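Putative dehydrogenase (Pseudomonas fluorescens, PDB 6UUG) serves as the methanesulfinate monooxygenase MsuC, part of a two-component flavin-dependent system in bacterial sulfur assimilation. Local coordinates at residues 375-378 / 379-383; 272-276 / 277-281; 359-362 / 363-367; 286-289 / 290-294. All blocks are in the same frame, centred on the assembly; numbering follows the deposited sequence.

Contact 1: residues 375-378 / 379-383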
loop_
_atom_site.group_PDB
_atom_site.type_symbol
_atom_site.label_atom_id
_atom_site.label_comp_id
_atom_site.label_asym_id
_atom_site.label_seq_id
_atom_site.Cartn_x
_atom_site.Cartn_y
_atom_site.Cartn_z
ATOM N N ARG A 375 9.334 23.903 -9.825
ATOM C CA ARG A 375 8.282 23.071 -10.433
ATOM C C ARG A 375 8.621 21.581 -10.342
ATOM O O ARG A 375 8.509 20.820 -11.307
ATOM C CB ARG A 375 8.022 23.491 -11.881
ATOM C CG ARG A 375 7.697 24.979 -12.013
ATOM C CD ARG A 375 7.489 25.425 -13.441
ATOM N NE ARG A 375 6.206 24.973 -13.957
ATOM C CZ ARG A 375 5.050 25.581 -13.718
ATOM N NH1 ARG A 375 5.014 26.674 -12.963
ATOM N NH2 ARG A 375 3.930 25.088 -14.232
ATOM N N LEU A 376 9.040 21.165 -9.147
ATOM C CA LEU A 376 9.388 19.765 -8.930
ATOM C C LEU A 376 8.174 18.849 -9.059
ATOM O O LEU A 376 8.339 17.649 -9.313
ATOM C CB LEU A 376 10.050 19.616 -7.557
ATOM C CG LEU A 376 10.679 18.291 -7.148
ATOM C CD1 LEU A 376 11.737 17.825 -8.148
ATOM C CD2 LEU A 376 11.274 18.448 -5.757
ATOM N N ASP A 377 6.960 19.399 -8.931
ATOM C CA ASP A 377 5.729 18.647 -9.141
ATOM C C ASP A 377 5.442 18.357 -10.604
ATOM O O ASP A 377 4.487 17.625 -10.884
ATOM C CB ASP A 377 4.532 19.415 -8.554
ATOM C CG ASP A 377 4.281 20.739 -9.269
ATOM O OD1 ASP A 377 5.269 21.446 -9.551
ATOM O OD2 ASP A 377 3.102 21.078 -9.567
ATOM N N ARG A 378 6.214 18.920 -11.543
ATOM C CA ARG A 378 5.910 18.702 -12.957
ATOM C C ARG A 378 6.014 17.224 -13.335
ATOM O O ARG A 378 5.228 16.741 -14.160
ATOM C CB ARG A 378 6.824 19.568 -13.843
ATOM C CG ARG A 378 8.283 19.108 -13.973
ATOM C CD ARG A 378 9.158 20.185 -14.633
ATOM N NE ARG A 378 10.534 19.722 -14.824
ATOM C CZ ARG A 378 11.427 19.641 -13.841
ATOM N NH1 ARG A 378 11.095 20.001 -12.603
ATOM N NH2 ARG A 378 12.656 19.201 -14.086
ATOM N N HIS A 379 6.944 16.484 -12.726
ATOM C CA HIS A 379 7.031 15.054 -13.007
ATOM C C HIS A 379 5.741 14.353 -12.606
ATOM O O HIS A 379 5.160 13.609 -13.397
ATOM C CB HIS A 379 8.213 14.424 -12.270
ATOM C CG HIS A 379 9.515 15.136 -12.487
ATOM N ND1 HIS A 379 10.169 15.136 -13.700
ATOM C CD2 HIS A 379 10.293 15.847 -11.637
ATOM C CE1 HIS A 379 11.290 15.829 -13.591
ATOM N NE2 HIS A 379 11.387 16.275 -12.350
ATOM N N TRP A 380 5.270 14.589 -11.376
ATOM C CA TRP A 380 4.005 13.983 -10.957
ATOM C C TRP A 380 2.864 14.405 -11.885
ATOM O O TRP A 380 2.069 13.566 -12.322
ATOM C CB TRP A 380 3.683 14.350 -9.494
ATOM C CG TRP A 380 2.453 13.619 -8.951
ATOM C CD1 TRP A 380 2.424 12.409 -8.299
ATOM C CD2 TRP A 380 1.086 14.056 -9.039
ATOM N NE1 TRP A 380 1.117 12.073 -7.980
ATOM C CE2 TRP A 380 0.282 13.063 -8.427
ATOM C CE3 TRP A 380 0.466 15.192 -9.570
ATOM C CZ2 TRP A 380 -1.117 13.187 -8.316
ATOM C CZ3 TRP A 380 -0.934 15.315 -9.456
ATOM C CH2 TRP A 380 -1.701 14.300 -8.857
ATOM N N ARG A 381 2.762 15.707 -12.202
ATOM C CA ARG A 381 1.647 16.160 -13.043
ATOM C C ARG A 381 1.683 15.521 -14.424
ATOM O O ARG A 381 0.638 15.156 -14.982
ATOM C CB ARG A 381 1.667 17.681 -13.200
ATOM C CG ARG A 381 1.201 18.430 -11.985
ATOM C CD ARG A 381 1.080 19.911 -12.319
ATOM N NE ARG A 381 2.365 20.601 -12.281
ATOM C CZ ARG A 381 3.059 21.005 -13.343
ATOM N NH1 ARG A 381 2.620 20.786 -14.581
ATOM N NH2 ARG A 381 4.209 21.644 -13.163
ATOM N N ASN A 382 2.874 15.431 -15.011
ATOM C CA ASN A 382 3.004 14.820 -16.330
ATOM C C ASN A 382 2.596 13.355 -16.290
ATOM O O ASN A 382 1.857 12.872 -17.156
ATOM C CB ASN A 382 4.449 14.962 -16.820
ATOM C CG ASN A 382 4.799 16.391 -17.195
ATOM O OD1 ASN A 382 3.915 17.202 -17.462
ATOM N ND2 ASN A 382 6.095 16.700 -17.226
ATOM N N LEU A 383 3.092 12.622 -15.302
ATOM C CA LEU A 383 2.768 11.206 -15.229
ATOM C C LEU A 383 1.314 11.000 -14.835
ATOM O O LEU A 383 0.650 10.101 -15.350
ATOM C CB LEU A 383 3.712 10.510 -14.246
ATOM C CG LEU A 383 3.721 8.991 -14.215
ATOM C CD1 LEU A 383 3.980 8.436 -15.601
ATOM C CD2 LEU A 383 4.806 8.533 -13.239
HETATM O O HOH W 1 6.985 15.172 -9.085
HETATM O O HOH W 2 4.506 23.695 -10.884
#
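D377 and R381 are joined twice. A salt bridge sets R381 NE 2.9 Å from D377 OD2, with a nearly straight N-H...O angle of 167°. R381 NE alone makes the direct bond to the carboxylate. D377 OD2 lies in the guanidinium plane but is met from above its own carboxylate plane, and the two planes are 63° apart. The other link is backbone, from R381 N to D377 O. D377 reaches its partner because chi1 of 65° sets CG between its own backbone N and carbonyl carbon. R381 NH2 and R375 NH2 come within 3.6 Å, yet both arginines also make salt bridges to D51, whose anion probably offsets the like charges; R381 NH1 is hydrogen-bonded to I211 O.

R375 to R378 form a type I beta turn that runs straight into helix 378-386 of the acyl-CoA dehydrogenase-type C-terminal domain. R375 O receives R378 N and, from the opposite face of its carbonyl plane, R378 NH1 at 3.0 Å. One turn on, N382 N donates to R378 O at 2.8 Å, while a water spans L376 O and W380 N.

R378 and H379 run side by side, and H379 NE2 sits 3.4 Å above one face of the R378 guanidinium. E270 gathers both ends, by a salt bridge to R378 and a hydrogen bond from H379. R378 CA also lies over one face of the R381 guanidinium, 3.4 Å from R381 NH2. L376 CD1 approaches H379 CD2 at 4.3 Å, and the W380 ring stacks on W380 of the second subunit.

Contact 2: residues 272-276 / 277-281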
loop_
_atom_site.group_PDB
_atom_site.type_symbol
_atom_site.label_atom_id
_atom_site.label_comp_id
_atom_site.label_asym_id
_atom_site.label_seq_id
_atom_site.Cartn_x
_atom_site.Cartn_y
_atom_site.Cartn_z
ATOM N N ARG A 272 17.456 13.331 -5.839
ATOM C CA ARG A 272 18.809 13.052 -5.373
ATOM C C ARG A 272 19.620 14.333 -5.249
ATOM O O ARG A 272 20.238 14.600 -4.215
ATOM C CB ARG A 272 19.522 12.117 -6.357
ATOM C CG ARG A 272 19.455 10.645 -6.076
ATOM C CD ARG A 272 20.504 9.923 -6.950
ATOM N NE ARG A 272 21.835 9.953 -6.349
ATOM C CZ ARG A 272 22.890 10.598 -6.846
ATOM N NH1 ARG A 272 22.800 11.274 -7.986
ATOM N NH2 ARG A 272 24.050 10.553 -6.199
ATOM N N GLN A 273 19.666 15.116 -6.324
ATOM C CA GLN A 273 20.474 16.329 -6.295
ATOM C C GLN A 273 19.989 17.262 -5.200
ATOM O O GLN A 273 20.795 17.849 -4.472
ATOM C CB GLN A 273 20.441 17.026 -7.661
ATOM C CG GLN A 273 21.084 16.234 -8.789
ATOM C CD GLN A 273 22.553 15.962 -8.538
ATOM O OE1 GLN A 273 23.260 16.801 -7.977
ATOM N NE2 GLN A 273 23.021 14.781 -8.942
ATOM N N TYR A 274 18.665 17.371 -5.030
ATOM C CA TYR A 274 18.130 18.290 -4.034
ATOM C C TYR A 274 18.415 17.797 -2.621
ATOM O O TYR A 274 18.838 18.579 -1.761
ATOM C CB TYR A 274 16.628 18.488 -4.263
ATOM C CG TYR A 274 16.092 19.716 -3.573
ATOM C CD1 TYR A 274 15.723 19.673 -2.233
ATOM C CD2 TYR A 274 15.975 20.925 -4.249
ATOM C CE1 TYR A 274 15.243 20.795 -1.583
ATOM C CE2 TYR A 274 15.488 22.061 -3.603
ATOM C CZ TYR A 274 15.125 21.984 -2.269
ATOM O OH TYR A 274 14.649 23.094 -1.605
ATOM N N THR A 275 18.211 16.493 -2.367
ATOM C CA THR A 275 18.499 15.917 -1.060
ATOM C C THR A 275 19.940 16.177 -0.645
ATOM O O THR A 275 20.209 16.533 0.511
ATOM C CB THR A 275 18.213 14.408 -1.074
ATOM O OG1 THR A 275 16.807 14.212 -1.305
ATOM C CG2 THR A 275 18.591 13.768 0.268
ATOM N N LEU A 276 20.874 16.011 -1.583
ATOM C CA LEU A 276 22.294 16.144 -1.288
ATOM C C LEU A 276 22.771 17.593 -1.243
ATOM O O LEU A 276 23.823 17.858 -0.655
ATOM C CB LEU A 276 23.109 15.374 -2.326
ATOM C CG LEU A 276 22.854 13.865 -2.359
ATOM C CD1 LEU A 276 23.605 13.206 -3.512
ATOM C CD2 LEU A 276 23.240 13.250 -1.016
ATOM N N SER A 277 22.031 18.526 -1.838
ATOM C CA SER A 277 22.481 19.905 -2.016
ATOM C C SER A 277 21.771 20.909 -1.126
ATOM O O SER A 277 22.404 21.862 -0.662
ATOM C CB SER A 277 22.298 20.341 -3.478
ATOM O OG SER A 277 22.982 19.470 -4.370
ATOM N N GLU A 278 20.470 20.731 -0.881
ATOM C CA GLU A 278 19.650 21.796 -0.307
ATOM C C GLU A 278 18.864 21.376 0.933
ATOM O O GLU A 278 18.557 22.217 1.787
ATOM C CB GLU A 278 18.675 22.324 -1.366
ATOM C CG GLU A 278 19.334 22.804 -2.650
ATOM C CD GLU A 278 20.062 24.131 -2.479
ATOM O OE1 GLU A 278 19.705 24.888 -1.550
ATOM O OE2 GLU A 278 20.993 24.409 -3.272
ATOM N N THR A 279 18.506 20.096 1.039
ATOM C CA THR A 279 17.641 19.652 2.126
ATOM C C THR A 279 18.378 19.729 3.461
ATOM O O THR A 279 19.546 19.340 3.564
ATOM C CB THR A 279 17.148 18.224 1.861
ATOM O OG1 THR A 279 16.473 18.181 0.594
ATOM C CG2 THR A 279 16.187 17.754 2.950
ATOM N N ARG A 280 17.697 20.245 4.480
ATOM C CA ARG A 280 18.227 20.294 5.834
ATOM C C ARG A 280 17.637 19.159 6.660
ATOM O O ARG A 280 16.473 18.779 6.488
ATOM C CB ARG A 280 17.920 21.644 6.493
ATOM C CG ARG A 280 18.334 22.847 5.653
ATOM C CD ARG A 280 17.836 24.150 6.266
ATOM N NE ARG A 280 18.183 25.313 5.448
ATOM C CZ ARG A 280 17.755 26.550 5.684
ATOM N NH1 ARG A 280 16.957 26.795 6.715
ATOM N NH2 ARG A 280 18.122 27.545 4.887
ATOM N N VAL A 281 18.455 18.611 7.559
ATOM C CA VAL A 281 18.000 17.522 8.413
ATOM C C VAL A 281 16.962 18.052 9.398
ATOM O O VAL A 281 17.031 19.208 9.845
ATOM C CB VAL A 281 19.199 16.865 9.124
ATOM C CG1 VAL A 281 19.505 17.544 10.454
ATOM C CG2 VAL A 281 18.976 15.366 9.307
HETATM O O HOH W 3 21.500 18.448 1.933
#
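The Y274 ring lies against E278, whose CB sits over the middle of one face. The CB-to-centroid distance is 3.7 Å and the direction only 14° off the ring normal, which meets the geometry of a CH-pi contact. T279 comes at the ring edge instead: its OG1 is near the ring plane and 3.3 Å from Y274 CD1. With CG anti to the backbone N (chi1 -162°), the tyrosine is laid along the departing chain, where these two residues can reach it. T279 OG1 has its polar partner elsewhere, T365 O.

All this happens at the C-terminal end of helix 247-277, where E278 is the first residue to leave helical angles. The unwinding is visible at Y274 O, which takes three backbone donors. E278 N gives the shortest of these bonds, at 2.8 Å, in the regular four-residue spacing. T279 N, five residues on, reaches the same oxygen at 3.2 Å, and S277 N approaches from well above the carbonyl plane.

One residue earlier, S277 OG donates to Q273 O at 2.7 Å, supplementing a weak bond from S277 N to that carbonyl. A water is hydrogen-bonded to both T275 O and T279 O, bridging the last helical turn to the loop. The T275 hydroxyl is engaged outside the segments, by Y300 and V364 O among others.

Carbonyls at a helix end lack the next turn's N-H groups; here a serine hydroxyl, a water and converging amides supply donors, while the aliphatic part of E278 shields the tyrosine face and its carboxylate, beyond the bend at chi2, takes no part in the contact.

Contact 3: residues 359-362 / 363-367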
loop_
_atom_site.group_PDB
_atom_site.type_symbol
_atom_site.label_atom_id
_atom_site.label_comp_id
_atom_site.label_asym_id
_atom_site.label_seq_id
_atom_site.Cartn_x
_atom_site.Cartn_y
_atom_site.Cartn_z
ATOM N N SER A 359 5.463 11.244 -6.246
ATOM C CA SER A 359 4.814 11.844 -5.078
ATOM C C SER A 359 5.686 11.769 -3.832
ATOM O O SER A 359 5.844 12.761 -3.102
ATOM C CB SER A 359 3.479 11.144 -4.798
ATOM O OG SER A 359 2.901 11.630 -3.572
ATOM N N ARG A 360 6.234 10.590 -3.557
ATOM C CA ARG A 360 6.898 10.390 -2.282
ATOM C C ARG A 360 8.291 10.993 -2.249
ATOM O O ARG A 360 8.839 11.143 -1.150
ATOM C CB ARG A 360 6.965 8.905 -1.935
ATOM C CG ARG A 360 6.636 8.657 -0.470
ATOM C CD ARG A 360 7.306 7.426 0.059
ATOM N NE ARG A 360 7.118 6.280 -0.820
ATOM C CZ ARG A 360 7.952 5.251 -0.854
ATOM N NH1 ARG A 360 9.011 5.250 -0.053
ATOM N NH2 ARG A 360 7.735 4.234 -1.685
ATOM N N LEU A 361 8.848 11.396 -3.402
ATOM C CA LEU A 361 10.148 12.071 -3.374
ATOM C C LEU A 361 10.091 13.354 -2.557
ATOM O O LEU A 361 11.118 13.784 -2.021
ATOM C CB LEU A 361 10.658 12.362 -4.792
ATOM C CG LEU A 361 9.929 13.409 -5.643
ATOM C CD1 LEU A 361 10.412 14.849 -5.345
ATOM C CD2 LEU A 361 10.107 13.100 -7.137
ATOM N N PHE A 362 8.914 13.971 -2.425
ATOM C CA PHE A 362 8.868 15.198 -1.646
ATOM C C PHE A 362 9.180 14.962 -0.179
ATOM O O PHE A 362 9.603 15.902 0.503
ATOM C CB PHE A 362 7.502 15.880 -1.807
ATOM C CG PHE A 362 7.330 16.586 -3.133
ATOM C CD1 PHE A 362 7.756 17.901 -3.298
ATOM C CD2 PHE A 362 6.769 15.925 -4.228
ATOM C CE1 PHE A 362 7.606 18.565 -4.522
ATOM C CE2 PHE A 362 6.611 16.584 -5.462
ATOM C CZ PHE A 362 7.033 17.901 -5.612
ATOM N N GLU A 363 9.005 13.738 0.324
ATOM C CA GLU A 363 9.353 13.459 1.721
ATOM C C GLU A 363 10.859 13.432 1.970
ATOM O O GLU A 363 11.278 13.492 3.130
ATOM C CB GLU A 363 8.757 12.134 2.178
ATOM C CG GLU A 363 7.244 12.150 2.274
ATOM C CD GLU A 363 6.711 10.993 3.098
ATOM O OE1 GLU A 363 5.612 10.501 2.772
ATOM O OE2 GLU A 363 7.383 10.582 4.074
ATOM N N VAL A 364 11.678 13.309 0.933
ATOM C CA VAL A 364 13.127 13.374 1.102
ATOM C C VAL A 364 13.737 14.641 0.537
ATOM O O VAL A 364 14.938 14.868 0.750
ATOM C CB VAL A 364 13.844 12.144 0.502
ATOM C CG1 VAL A 364 13.343 10.856 1.167
ATOM C CG2 VAL A 364 13.682 12.112 -1.000
ATOM N N THR A 365 12.974 15.466 -0.177
ATOM C CA THR A 365 13.470 16.774 -0.585
ATOM C C THR A 365 13.031 17.869 0.386
ATOM O O THR A 365 13.809 18.780 0.675
ATOM C CB THR A 365 13.037 17.107 -2.022
ATOM O OG1 THR A 365 11.606 17.124 -2.129
ATOM C CG2 THR A 365 13.594 16.088 -2.990
ATOM N N GLY A 366 11.809 17.800 0.914
ATOM C CA GLY A 366 11.429 18.626 2.052
ATOM C C GLY A 366 10.633 19.867 1.680
ATOM O O GLY A 366 10.308 20.129 0.516
ATOM N N ALA A 367 10.357 20.665 2.720
ATOM C CA ALA A 367 9.372 21.738 2.622
ATOM C C ALA A 367 9.805 22.855 1.677
ATOM O O ALA A 367 8.952 23.534 1.097
ATOM C CB ALA A 367 9.082 22.314 4.011
#
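L361 and T365 meet through hydrogen bonds first. L361 O accepts T365 N at 3.1 Å, nearly in line with its C=O, and V364 N at 3.0 Å from well above the carbonyl plane. T365 OG1 stands 3.4 Å from L361 O, a weak bond that is not settled, since this hydroxyl also has S369 as a partner. E363 N to R360 O repeats the three-residue spacing, whereas G366 N to F362 O, 2.9 Å, spans four. Mixed spacings of this kind mark the tightened passage from helix 333-360 to the short helix 362-365 and out of it.

Packing is mostly side chain against backbone. V364 CG2 comes 3.2 Å from L361 O, and T365 OG1 lies 3.4 Å from F362 CA. The threonine hydroxyl is brought back over the preceding turn by chi1 of 60°, which sets it between its own N and carbonyl carbon. T365 CG2 touches L361 CD1 at 4.1 Å, and L361 CD1 in turn lies over one face of the F362 ring, offset toward its rim. L361 continues onto A267 and A271 of helix 247-277.

Charge plays little part between the segments. E363 OE1 meets only the aliphatic CG of R360, with R360 NE 5.7 Å away; the arginine is committed to E302 and E356.

G366 ends the helix with phi of 99°, a backbone region where a CB would collide with the T365 carbonyl oxygen. The chemistry is thus that of a helix terminus closed by backbone bonds, with L361 O accepting two amides and the chain turned by glycine.

Contact 4: residues 286-289 / 290-294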
loop_
_atom_site.group_PDB
_atom_site.type_symbol
_atom_site.label_atom_id
_atom_site.label_comp_id
_atom_site.label_asym_id
_atom_site.label_seq_id
_atom_site.Cartn_x
_atom_site.Cartn_y
_atom_site.Cartn_z
ATOM N N SER A 286 18.488 12.039 14.449
ATOM C CA SER A 286 19.638 11.594 15.228
ATOM C C SER A 286 20.964 11.910 14.548
ATOM O O SER A 286 22.012 11.849 15.202
ATOM C CB SER A 286 19.545 10.086 15.487
ATOM O OG SER A 286 19.543 9.357 14.266
ATOM N N VAL A 287 20.944 12.245 13.262
ATOM C CA VAL A 287 22.157 12.433 12.487
ATOM C C VAL A 287 22.313 13.913 12.146
ATOM O O VAL A 287 21.385 14.713 12.283
ATOM C CB VAL A 287 22.164 11.564 11.213
ATOM C CG1 VAL A 287 22.015 10.103 11.581
ATOM C CG2 VAL A 287 21.040 11.995 10.291
ATOM N N ARG A 288 23.514 14.271 11.695
ATOM C CA ARG A 288 23.831 15.645 11.338
ATOM C C ARG A 288 23.636 15.934 9.859
ATOM O O ARG A 288 23.399 17.093 9.495
ATOM C CB ARG A 288 25.278 15.973 11.728
ATOM C CG ARG A 288 26.288 14.908 11.315
ATOM C CD ARG A 288 26.595 13.957 12.460
ATOM N NE ARG A 288 26.530 12.557 12.044
ATOM C CZ ARG A 288 27.546 11.883 11.511
ATOM N NH1 ARG A 288 28.717 12.476 11.316
ATOM N NH2 ARG A 288 27.391 10.611 11.168
ATOM N N GLU A 289 23.715 14.916 9.003
ATOM C CA GLU A 289 23.553 15.088 7.568
ATOM C C GLU A 289 22.334 14.311 7.082
ATOM O O GLU A 289 22.082 13.184 7.528
ATOM C CB GLU A 289 24.806 14.633 6.819
ATOM C CG GLU A 289 25.843 15.735 6.663
ATOM C CD GLU A 289 26.857 15.427 5.580
ATOM O OE1 GLU A 289 27.349 14.278 5.542
ATOM O OE2 GLU A 289 27.153 16.329 4.760
ATOM N N VAL A 290 21.576 14.935 6.174
ATOM C CA VAL A 290 20.369 14.309 5.638
ATOM C C VAL A 290 20.698 12.960 5.018
ATOM O O VAL A 290 19.921 12.001 5.131
ATOM C CB VAL A 290 19.692 15.236 4.609
ATOM C CG1 VAL A 290 18.387 14.628 4.124
ATOM C CG2 VAL A 290 19.433 16.589 5.205
ATOM N N ARG A 291 21.854 12.858 4.364
ATOM C CA ARG A 291 22.195 11.659 3.606
ATOM C C ARG A 291 22.519 10.465 4.492
ATOM O O ARG A 291 22.764 9.379 3.959
ATOM C CB ARG A 291 23.366 11.938 2.661
ATOM C CG ARG A 291 24.731 11.997 3.343
ATOM C CD ARG A 291 25.465 13.272 2.952
ATOM N NE ARG A 291 26.099 13.222 1.635
ATOM C CZ ARG A 291 26.301 14.289 0.860
ATOM N NH1 ARG A 291 26.909 14.153 -0.317
ATOM N NH2 ARG A 291 25.880 15.493 1.247
ATOM N N GLU A 292 22.509 10.630 5.814
ATOM C CA GLU A 292 22.633 9.525 6.751
ATOM C C GLU A 292 21.357 9.265 7.542
ATOM O O GLU A 292 21.343 8.370 8.389
ATOM C CB GLU A 292 23.805 9.785 7.707
ATOM C CG GLU A 292 25.152 9.688 7.012
ATOM C CD GLU A 292 26.302 10.185 7.867
ATOM O OE1 GLU A 292 26.047 10.887 8.869
ATOM O OE2 GLU A 292 27.465 9.873 7.532
ATOM N N ASP A 293 20.288 10.019 7.287
ATOM C CA ASP A 293 19.060 9.869 8.061
ATOM C C ASP A 293 18.407 8.530 7.726
ATOM O O ASP A 293 18.274 8.194 6.543
ATOM C CB ASP A 293 18.116 11.036 7.759
ATOM C CG ASP A 293 16.816 10.953 8.527
ATOM O OD1 ASP A 293 15.947 10.154 8.137
ATOM O OD2 ASP A 293 16.661 11.671 9.542
ATOM N N PRO A 294 18.021 7.730 8.722
ATOM C CA PRO A 294 17.575 6.357 8.418
ATOM C C PRO A 294 16.266 6.325 7.649
ATOM O O PRO A 294 16.033 5.407 6.851
ATOM C CB PRO A 294 17.433 5.717 9.806
ATOM C CG PRO A 294 17.157 6.880 10.722
ATOM C CD PRO A 294 17.973 8.022 10.168
#
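R288 and E292 form a surface salt bridge across a compact loop turn, in the connection between helices 247-277 and 294-327. E292 OE1 is 2.7 Å from R288 NH2 and approaches over one face of the guanidinium, with the two planes 43° apart. R288 reaches it through unusual bends at chi2 and chi3, in a conformation that crystal packing may influence. E289 and R291 lie side by side, but their salt bridge is long: E289 OE2 to R291 NH2 is 3.8 Å, with the oxygen well out of the guanidinium plane.

In the backbone, E292 N donates to E289 O at 3.1 Å with an N-H...O angle of 162°, a three-residue step consistent with the 3-10 segment 290-292. V287 closes the turn from within, its CG2 resting 3.7 Å from D293 CA.

D293 is the N-cap of helix 294-327: OD1 accepts from V296 N, while OD2 bonds to S285 and to Y394 of the second subunit. R291 O is also held, by N405 of the third subunit. The chemistry divides accordingly, with attraction between charges on the outer side of the turn and directed hydrogen bonds at the helix start and subunit boundary.

Along the chain the order is contact 2, contact 4, contact 3, contact 1, all within the acyl-CoA dehydrogenase-type C-terminal domain. Contact 2 ends helix 247-277, contact 4 leads into helix 294-327, contact 3 takes in the last residues of helix 333-360 and the short helix 362-365, and contact 1 starts helix 378-386, so each marks a helix boundary. Contacts 2 and 3, centres about 10 Å apart, are joined by probable hydrogen bonds from threonines of contact 2 to carbonyls of helix 362-365. V290 of contact 4 packs on the loop of contact 2; L376 of contact 1 meets L361 of contact 3. Contacts 1 and 4, about 27 Å apart between centres, do not touch. All four reach neighbouring subunits.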